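Local coordinates for oxetanocin-like protein (Pyrococcus furiosus, PDB 1XX7), which probably removes the phosphate from 2'-deoxyribonucleoside 5'-monophosphates as a metal-dependent, homodimeric phosphohydrolase of the HD-domain family, at the interface of chains A and B. Numbering follows the deposited sequence. Chains: chain A/B, oxetanocin-like protein.

The interface of chains A and B. Residues chain A 20, 37, 39-40, 42-43; chain B 37, 39-41, 43.
Two helix N-termini meet about the dimer two-fold, each capped by a serine that also binds the partner. A:Ser37 holds OG in the crowded position between N and carbonyl carbon (chi1 73°), where it accepts a hydrogen bond from the amide N of A:Asp40 at 3.1 Å and donates to the syn lone pair of B:Asp40 OD1 at 2.6 Å. B:Ser37 OG donates likewise to A:Asp40 OD1, 2.6 Å. Serine suits this place because a small hydroxyl can both accept and donate. Aspartate completes a helix capping box: A:Asp40 OD2 accepts a bond from A:Ser37 N on its anti lone pair at 3.0 Å, nearly straight (173° at H), leaving OD1 for the partner. The carboxylates cross obliquely, planes 25° apart; the serine hydroxyls and helix starts probably offset their repulsion. On the tight side, the small methyl of A:Ala39 probably lets the helices approach, its CB 4.0 Å from B:Tyr43 CB. B:Tyr43, with CG anti to its backbone N, brings the CD1 and CE1 side of its ring against A:Ser42 CB, 3.8 Å from CD1. The looser side is watered: water 1 joins both OD2 atoms, and water 2 links B:Asp40 OD2 to A:Lys20 O. Extended A:Lys20 passes obliquely over B:Asp40 (A:Lys20 CG to B:Asp40 CB 3.8 Å) without a salt bridge. The patch starts helix 38-58, one residue before metal ligand His41, so dimer contact and HD metal site share this helix and may be linked.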
loop_
_atom_site.group_PDB
_atom_site.type_symbol
_atom_site.label_atom_id
_atom_site.label_comp_id
_atom_site.label_asym_id
_atom_site.label_seq_id
_atom_site.Cartn_x
_atom_site.Cartn_y
_atom_site.Cartn_z
ATOM N N LYS A 20 2.080 1.090 -15.758
ATOM C CA LYS A 20 2.795 0.953 -14.485
ATOM C C LYS A 20 1.850 1.058 -13.298
ATOM O O LYS A 20 2.162 0.587 -12.215
ATOM C CB LYS A 20 3.910 1.968 -14.312
ATOM C CG LYS A 20 5.040 1.852 -15.347
ATOM C CD LYS A 20 6.134 2.850 -14.993
ATOM C CE LYS A 20 7.204 3.042 -16.082
ATOM N NZ LYS A 20 8.373 3.828 -15.504
ATOM N N SER A 37 1.012 -4.713 -11.474
ATOM C CA SER A 37 0.506 -3.916 -12.532
ATOM C C SER A 37 0.552 -4.675 -13.869
ATOM O O SER A 37 1.153 -5.775 -13.990
ATOM C CB SER A 37 1.309 -2.617 -12.602
ATOM O OG SER A 37 2.607 -2.840 -13.133
ATOM N N ALA A 39 2.122 -3.575 -16.459
ATOM C CA ALA A 39 3.507 -3.492 -16.863
ATOM C C ALA A 39 4.384 -4.556 -16.211
ATOM O O ALA A 39 5.267 -5.088 -16.860
ATOM C CB ALA A 39 4.034 -2.153 -16.561
ATOM N N ASP A 40 4.170 -4.813 -14.923
ATOM C CA ASP A 40 4.833 -5.903 -14.172
ATOM C C ASP A 40 4.635 -7.237 -14.929
ATOM O O ASP A 40 5.570 -7.998 -15.189
ATOM C CB ASP A 40 4.204 -6.036 -12.768
ATOM C CG ASP A 40 4.745 -5.034 -11.748
ATOM O OD1 ASP A 40 5.972 -4.663 -11.843
ATOM O OD2 ASP A 40 3.918 -4.616 -10.850
ATOM N N SER A 42 3.467 -7.646 -18.069
ATOM C CA SER A 42 3.968 -7.558 -19.431
ATOM C C SER A 42 5.470 -7.669 -19.562
ATOM O O SER A 42 5.966 -8.221 -20.574
ATOM C CB SER A 42 3.530 -6.253 -20.093
ATOM O OG SER A 42 2.144 -6.208 -20.242
ATOM N N TYR A 43 6.184 -7.148 -18.570
ATOM C CA TYR A 43 7.610 -7.392 -18.439
ATOM C C TYR A 43 7.964 -8.880 -18.407
ATOM O O TYR A 43 8.874 -9.333 -19.154
ATOM C CB TYR A 43 8.223 -6.743 -17.187
ATOM C CG TYR A 43 9.627 -7.226 -17.068
ATOM C CD1 TYR A 43 10.599 -6.785 -17.977
ATOM C CD2 TYR A 43 9.965 -8.198 -16.192
ATOM C CE1 TYR A 43 11.884 -7.283 -17.951
ATOM C CE2 TYR A 43 11.271 -8.718 -16.156
ATOM C CZ TYR A 43 12.212 -8.236 -17.053
ATOM O OH TYR A 43 13.483 -8.720 -17.076
ATOM N N SER B 37 8.100 -0.492 -9.616
ATOM C CA SER B 37 8.989 -1.593 -9.497
ATOM C C SER B 37 10.047 -1.536 -10.632
ATOM O O SER B 37 9.926 -0.785 -11.591
ATOM C CB SER B 37 8.189 -2.881 -9.558
ATOM O OG SER B 37 7.804 -3.125 -10.912
ATOM N N ALA B 39 10.528 -3.997 -12.643
ATOM C CA ALA B 39 9.786 -4.549 -13.763
ATOM C C ALA B 39 8.962 -3.512 -14.490
ATOM O O ALA B 39 8.916 -3.511 -15.729
ATOM C CB ALA B 39 8.892 -5.670 -13.296
ATOM N N ASP B 40 8.291 -2.638 -13.738
ATOM C CA ASP B 40 7.545 -1.489 -14.336
ATOM C C ASP B 40 8.514 -0.685 -15.232
ATOM O O ASP B 40 8.258 -0.382 -16.368
ATOM C CB ASP B 40 7.037 -0.562 -13.225
ATOM C CG ASP B 40 5.773 -1.035 -12.558
ATOM O OD1 ASP B 40 4.917 -1.623 -13.233
ATOM O OD2 ASP B 40 5.615 -0.789 -11.338
ATOM N N HIS B 41 9.648 -0.344 -14.646
ATOM C CA HIS B 41 10.690 0.375 -15.326
ATOM C C HIS B 41 11.208 -0.362 -16.568
ATOM O O HIS B 41 11.274 0.217 -17.661
ATOM C CB HIS B 41 11.826 0.660 -14.298
ATOM C CG HIS B 41 13.128 0.987 -14.914
ATOM N ND1 HIS B 41 13.346 2.184 -15.556
ATOM C CD2 HIS B 41 14.274 0.263 -15.042
ATOM C CE1 HIS B 41 14.593 2.218 -16.000
ATOM N NE2 HIS B 41 15.165 1.055 -15.737
ATOM N N TYR B 43 9.797 -2.680 -18.289
ATOM C CA TYR B 43 8.749 -2.797 -19.274
ATOM C C TYR B 43 8.827 -1.578 -20.232
ATOM O O TYR B 43 8.843 -1.744 -21.426
ATOM C CB TYR B 43 7.300 -2.853 -18.681
ATOM C CG TYR B 43 6.353 -2.690 -19.854
ATOM C CD1 TYR B 43 6.215 -3.720 -20.798
ATOM C CD2 TYR B 43 5.728 -1.484 -20.113
ATOM C CE1 TYR B 43 5.428 -3.555 -21.932
ATOM C CE2 TYR B 43 4.932 -1.315 -21.239
ATOM C CZ TYR B 43 4.801 -2.349 -22.157
ATOM O OH TYR B 43 4.023 -2.165 -23.287
HETATM O O HOH W 1 4.318 -2.442 -9.908
HETATM O O HOH W 2 3.989 1.576 -10.468
#